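Local atomic coordinates of adenylate isopentenyltransferase (Humulus lupulus, PDB entry 3A8T), a protein that transfers an isopentenyl group from dimethylallyl diphosphate to ATP, ADP or AMP in cytokinin biosynthesis. Residues Leu43-Ala48 with Leu132-Gly137; Leu66-Ser71 with Gly93-His98. All coordinates share one frame; numbering follows the deposited sequence.

Contact 1 of 2, residues Leu43-Ala48 with Leu132-Gly137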
loop_
_atom_site.group_PDB
_atom_site.type_symbol
_atom_site.label_atom_id
_atom_site.label_comp_id
_atom_site.label_asym_id
_atom_site.label_seq_id
_atom_site.Cartn_x
_atom_site.Cartn_y
_atom_site.Cartn_z
ATOM N N LEU A 43 7.744 -11.827 -10.281
ATOM C CA LEU A 43 8.299 -10.496 -10.172
ATOM C C LEU A 43 7.764 -9.908 -8.880
ATOM O O LEU A 43 6.563 -10.031 -8.595
ATOM C CB LEU A 43 7.869 -9.655 -11.363
ATOM C CG LEU A 43 8.408 -8.235 -11.475
ATOM C CD1 LEU A 43 9.965 -8.225 -11.400
ATOM C CD2 LEU A 43 7.891 -7.677 -12.804
ATOM N N VAL A 44 8.644 -9.299 -8.099
ATOM C CA VAL A 44 8.239 -8.721 -6.836
ATOM C C VAL A 44 8.528 -7.232 -6.801
ATOM O O VAL A 44 9.647 -6.822 -6.943
ATOM C CB VAL A 44 8.957 -9.443 -5.667
ATOM C CG1 VAL A 44 8.534 -8.825 -4.301
ATOM C CG2 VAL A 44 8.663 -10.940 -5.753
ATOM N N LEU A 45 7.494 -6.421 -6.654
ATOM C CA LEU A 45 7.671 -4.979 -6.627
ATOM C C LEU A 45 7.563 -4.551 -5.191
ATOM O O LEU A 45 6.491 -4.671 -4.594
ATOM C CB LEU A 45 6.626 -4.228 -7.500
ATOM C CG LEU A 45 6.487 -4.620 -8.994
ATOM C CD1 LEU A 45 5.836 -3.524 -9.751
ATOM C CD2 LEU A 45 7.811 -5.018 -9.600
ATOM N N MET A 46 8.687 -4.065 -4.662
ATOM C CA MET A 46 8.849 -3.626 -3.288
ATOM C C MET A 46 9.151 -2.140 -3.048
ATOM O O MET A 46 9.642 -1.411 -3.926
ATOM C CB MET A 46 9.964 -4.426 -2.636
ATOM C CG MET A 46 9.556 -5.814 -2.178
ATOM S SD MET A 46 10.969 -6.670 -1.395
ATOM C CE MET A 46 12.108 -6.100 -2.520
ATOM N N GLY A 47 8.871 -1.715 -1.824
ATOM C CA GLY A 47 9.100 -0.343 -1.440
ATOM C C GLY A 47 8.087 0.119 -0.395
ATOM O O GLY A 47 7.038 -0.514 -0.168
ATOM N N ALA A 48 8.430 1.208 0.270
ATOM C CA ALA A 48 7.549 1.780 1.266
ATOM C C ALA A 48 6.252 2.243 0.588
ATOM O O ALA A 48 6.170 2.312 -0.651
ATOM C CB ALA A 48 8.229 2.972 1.963
ATOM N N LEU A 132 3.151 -13.289 -16.601
ATOM C CA LEU A 132 4.007 -13.164 -15.447
ATOM C C LEU A 132 3.266 -12.674 -14.220
ATOM O O LEU A 132 2.543 -11.716 -14.311
ATOM C CB LEU A 132 5.135 -12.209 -15.760
ATOM C CG LEU A 132 5.952 -11.876 -14.531
ATOM C CD1 LEU A 132 6.946 -12.937 -14.167
ATOM C CD2 LEU A 132 6.649 -10.641 -14.867
ATOM N N PRO A 133 3.361 -13.399 -13.078
ATOM C CA PRO A 133 2.686 -12.942 -11.848
ATOM C C PRO A 133 3.613 -11.842 -11.219
ATOM O O PRO A 133 4.863 -11.967 -11.215
ATOM C CB PRO A 133 2.627 -14.201 -10.991
ATOM C CG PRO A 133 3.801 -14.938 -11.406
ATOM C CD PRO A 133 3.836 -14.782 -12.916
ATOM N N VAL A 134 3.018 -10.773 -10.707
ATOM C CA VAL A 134 3.773 -9.654 -10.117
ATOM C C VAL A 134 3.223 -9.350 -8.732
ATOM O O VAL A 134 2.074 -8.938 -8.607
ATOM C CB VAL A 134 3.609 -8.438 -10.975
ATOM C CG1 VAL A 134 4.471 -7.304 -10.477
ATOM C CG2 VAL A 134 3.935 -8.809 -12.428
ATOM N N LEU A 135 4.039 -9.574 -7.703
ATOM C CA LEU A 135 3.634 -9.296 -6.324
ATOM C C LEU A 135 3.816 -7.796 -6.061
ATOM O O LEU A 135 4.924 -7.317 -6.075
ATOM C CB LEU A 135 4.515 -10.092 -5.375
ATOM C CG LEU A 135 3.993 -10.345 -3.983
ATOM C CD1 LEU A 135 2.691 -11.098 -4.020
ATOM C CD2 LEU A 135 5.067 -11.128 -3.203
ATOM N N VAL A 136 2.731 -7.066 -5.827
ATOM C CA VAL A 136 2.813 -5.621 -5.629
ATOM C C VAL A 136 2.298 -5.186 -4.282
ATOM O O VAL A 136 1.093 -5.312 -3.959
ATOM C CB VAL A 136 2.016 -4.865 -6.750
ATOM C CG1 VAL A 136 2.166 -3.343 -6.613
ATOM C CG2 VAL A 136 2.523 -5.329 -8.108
ATOM N N GLY A 137 3.210 -4.655 -3.481
ATOM C CA GLY A 137 2.791 -4.237 -2.166
ATOM C C GLY A 137 3.911 -4.103 -1.164
ATOM O O GLY A 137 5.073 -4.470 -1.412
HETATM O O HOH W 1 7.817 -3.859 0.470
#
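Leu43 and Leu45 of one strand are laced to Pro133, Leu135 and Gly137 of its parallel neighbour by a ladder of backbone bonds. Leu43 N donates to Pro133 O at 3.0 Å. Leu43 O in turn accepts Leu135 N at 2.7 Å, and a CA-H of Val134 also leans on that oxygen. Leu45 N goes to Leu135 O at 2.8 Å with an N-H...O angle of 168°. The next rung, Gly137 N to Leu45 O, is stretched to a weak 3.5 Å as the chains diverge. Val44 and Met46 turn their backbone groups the other way, to strand 174-181. This is the core of the parallel sheet of a P-loop NTPase fold, and strand 41-46 leads into the ATP-binding loop that starts at Gly47. There a water takes a weak bond from Gly47 N and perhaps gives one to Gly137 O, while the carbonyls of Gly47 and Ala48 both accept from Lys53 NZ. On the face turned to helix 53-61, Leu45 CG lies 3.7 Å from Val134 CG1, and the Leu45 and Val136 side chains lie side by side, pointing the same way. Leu43, its CG anti to the backbone N (chi1 -177°), brings CD2 to 3.8 Å from Leu132 CD2, the two side chains crossing at about a right angle. On the opposite face, Val44 and Leu135 pack on helix 140-147.

Contact 2 of 2, residues Leu66-Ser71 with Gly93-His98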
loop_
_atom_site.group_PDB
_atom_site.type_symbol
_atom_site.label_atom_id
_atom_site.label_comp_id
_atom_site.label_asym_id
_atom_site.label_seq_id
_atom_site.Cartn_x
_atom_site.Cartn_y
_atom_site.Cartn_z
ATOM N N LEU A 66 1.041 -9.526 -18.089
ATOM C CA LEU A 66 1.170 -9.875 -16.688
ATOM C C LEU A 66 -0.124 -9.698 -15.891
ATOM O O LEU A 66 -1.125 -9.243 -16.414
ATOM C CB LEU A 66 2.366 -9.095 -16.086
ATOM C CG LEU A 66 2.262 -7.590 -15.869
ATOM C CD1 LEU A 66 1.491 -7.334 -14.600
ATOM C CD2 LEU A 66 3.642 -6.948 -15.786
ATOM N N GLU A 67 -0.107 -10.115 -14.643
ATOM C CA GLU A 67 -1.281 -10.004 -13.784
ATOM C C GLU A 67 -0.679 -9.688 -12.419
ATOM O O GLU A 67 0.427 -10.137 -12.068
ATOM C CB GLU A 67 -2.112 -11.330 -13.716
ATOM C CG GLU A 67 -2.495 -11.958 -15.105
ATOM C CD GLU A 67 -3.759 -12.901 -15.091
ATOM O OE1 GLU A 67 -4.387 -13.056 -14.020
ATOM O OE2 GLU A 67 -4.121 -13.504 -16.153
ATOM N N VAL A 68 -1.432 -8.922 -11.647
ATOM C CA VAL A 68 -0.990 -8.475 -10.350
ATOM C C VAL A 68 -1.614 -9.166 -9.160
ATOM O O VAL A 68 -2.805 -9.434 -9.128
ATOM C CB VAL A 68 -1.211 -6.913 -10.217
ATOM C CG1 VAL A 68 -1.083 -6.485 -8.784
ATOM C CG2 VAL A 68 -0.194 -6.154 -11.061
ATOM N N ILE A 69 -0.768 -9.443 -8.181
ATOM C CA ILE A 69 -1.193 -10.018 -6.902
ATOM C C ILE A 69 -0.842 -8.926 -5.911
ATOM O O ILE A 69 0.293 -8.476 -5.861
ATOM C CB ILE A 69 -0.397 -11.273 -6.521
ATOM C CG1 ILE A 69 -0.563 -12.338 -7.616
ATOM C CG2 ILE A 69 -0.840 -11.748 -5.163
ATOM C CD1 ILE A 69 0.267 -13.614 -7.466
ATOM N N ASN A 70 -1.834 -8.456 -5.181
ATOM C CA ASN A 70 -1.640 -7.426 -4.172
ATOM C C ASN A 70 -1.037 -8.042 -2.924
ATOM O O ASN A 70 -1.532 -9.064 -2.461
ATOM C CB ASN A 70 -2.970 -6.822 -3.778
ATOM C CG ASN A 70 -2.870 -6.016 -2.515
ATOM O OD1 ASN A 70 -3.497 -6.313 -1.522
ATOM N ND2 ASN A 70 -2.070 -5.003 -2.553
ATOM N N SER A 71 0.023 -7.423 -2.385
ATOM C CA SER A 71 0.703 -7.888 -1.153
ATOM C C SER A 71 0.591 -6.879 -0.001
ATOM O O SER A 71 1.273 -6.997 1.004
ATOM C CB SER A 71 2.183 -8.181 -1.407
ATOM O OG SER A 71 2.837 -7.042 -1.906
ATOM N N GLY A 93 -5.589 -0.224 -16.113
ATOM C CA GLY A 93 -5.374 -0.478 -17.536
ATOM C C GLY A 93 -5.849 -1.815 -18.057
ATOM O O GLY A 93 -5.367 -2.323 -19.042
ATOM N N GLY A 94 -6.808 -2.391 -17.376
ATOM C CA GLY A 94 -7.327 -3.646 -17.831
ATOM C C GLY A 94 -6.464 -4.739 -17.299
ATOM O O GLY A 94 -6.653 -5.890 -17.654
ATOM N N VAL A 95 -5.494 -4.413 -16.463
ATOM C CA VAL A 95 -4.672 -5.519 -15.924
ATOM C C VAL A 95 -5.440 -6.333 -14.888
ATOM O O VAL A 95 -6.148 -5.775 -14.068
ATOM C CB VAL A 95 -3.392 -4.985 -15.280
ATOM C CG1 VAL A 95 -2.606 -6.083 -14.640
ATOM C CG2 VAL A 95 -2.589 -4.278 -16.337
ATOM N N PRO A 96 -5.317 -7.666 -14.911
ATOM C CA PRO A 96 -6.064 -8.449 -13.889
ATOM C C PRO A 96 -5.416 -8.392 -12.496
ATOM O O PRO A 96 -4.230 -8.567 -12.364
ATOM C CB PRO A 96 -6.060 -9.862 -14.466
ATOM C CG PRO A 96 -5.816 -9.608 -16.018
ATOM C CD PRO A 96 -4.764 -8.555 -15.947
ATOM N N HIS A 97 -6.177 -8.100 -11.462
ATOM C CA HIS A 97 -5.596 -8.044 -10.117
ATOM C C HIS A 97 -6.178 -9.110 -9.233
ATOM O O HIS A 97 -7.343 -9.452 -9.388
ATOM C CB HIS A 97 -5.829 -6.672 -9.427
ATOM C CG HIS A 97 -5.068 -5.558 -10.058
ATOM N ND1 HIS A 97 -4.203 -4.751 -9.351
ATOM C CD2 HIS A 97 -4.977 -5.163 -11.349
ATOM C CE1 HIS A 97 -3.613 -3.908 -10.182
ATOM N NE2 HIS A 97 -4.062 -4.139 -11.397
ATOM N N HIS A 98 -5.363 -9.609 -8.301
ATOM C CA HIS A 98 -5.754 -10.626 -7.338
ATOM C C HIS A 98 -5.433 -10.196 -5.899
ATOM O O HIS A 98 -4.514 -9.439 -5.660
ATOM C CB HIS A 98 -5.024 -11.914 -7.666
ATOM C CG HIS A 98 -5.100 -12.280 -9.113
ATOM N ND1 HIS A 98 -6.092 -13.089 -9.630
ATOM C CD2 HIS A 98 -4.320 -11.925 -10.161
ATOM C CE1 HIS A 98 -5.916 -13.220 -10.930
ATOM N NE2 HIS A 98 -4.847 -12.525 -11.277
#
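Glu67 and His98 both carry CG anti to the carbonyl carbon (chi1 -51° and -48°), and the glutamate chain then runs extended, bringing carboxylate and imidazole edge to edge. His98 NE2 donates to Glu67 OE1 at 2.8 Å; the two planes lie 5° apart, and the oxygen sits almost in the ring plane. Arg129 forms a salt bridge to the same OE1, which would probably keep the carboxylate ionised. The Pro96 ring packs crosswise against the glutamate, Pro96 CB 3.6 Å from Glu67 OE1. An alanine in place of Glu67 would probably leave Arg129 and the His98 ring without their shared acceptor and the imidazole freer to turn. On the sheet face opposite Ile69 and His98, Val68 CB sits over one face of the His97 ring, 3.9 Å from its centroid, in a CH-pi contact. Three backbone bonds set the parallel pairing: Val68 N to Pro96 O, His98 N to Val68 O (2.7 Å) and a nearly straight Asn70 N to His98 O. Strand 97-98 is the outermost strand on this side of the sheet, with helix 112-128 against Glu67 and Ile69, helix 53-61 against Val68, Val95 and His97, and strand 132-136 along the far edge of 66-70.

From the N terminus, strand 41-46 enters the sheet and leads through the ATP-binding loop into helix 53-61, and the chain returns as strand 66-70. A helix-free excursion follows, and contact 2 closes it when 93-98 comes back alongside 66-71. Helix 112-128 then carries the chain to strand 132-136, which inserts between the first two strands and closes the longer loop of contact 1. Contact 2 is therefore nested within contact 1. The two meet where strands 66-70 and 132-136 are neighbours: Val136 N lies 2.8 Å from Ile69 O, a probable hydrogen bond. With that join, the two contacts span four adjacent strands, from 97-98 to 41-46.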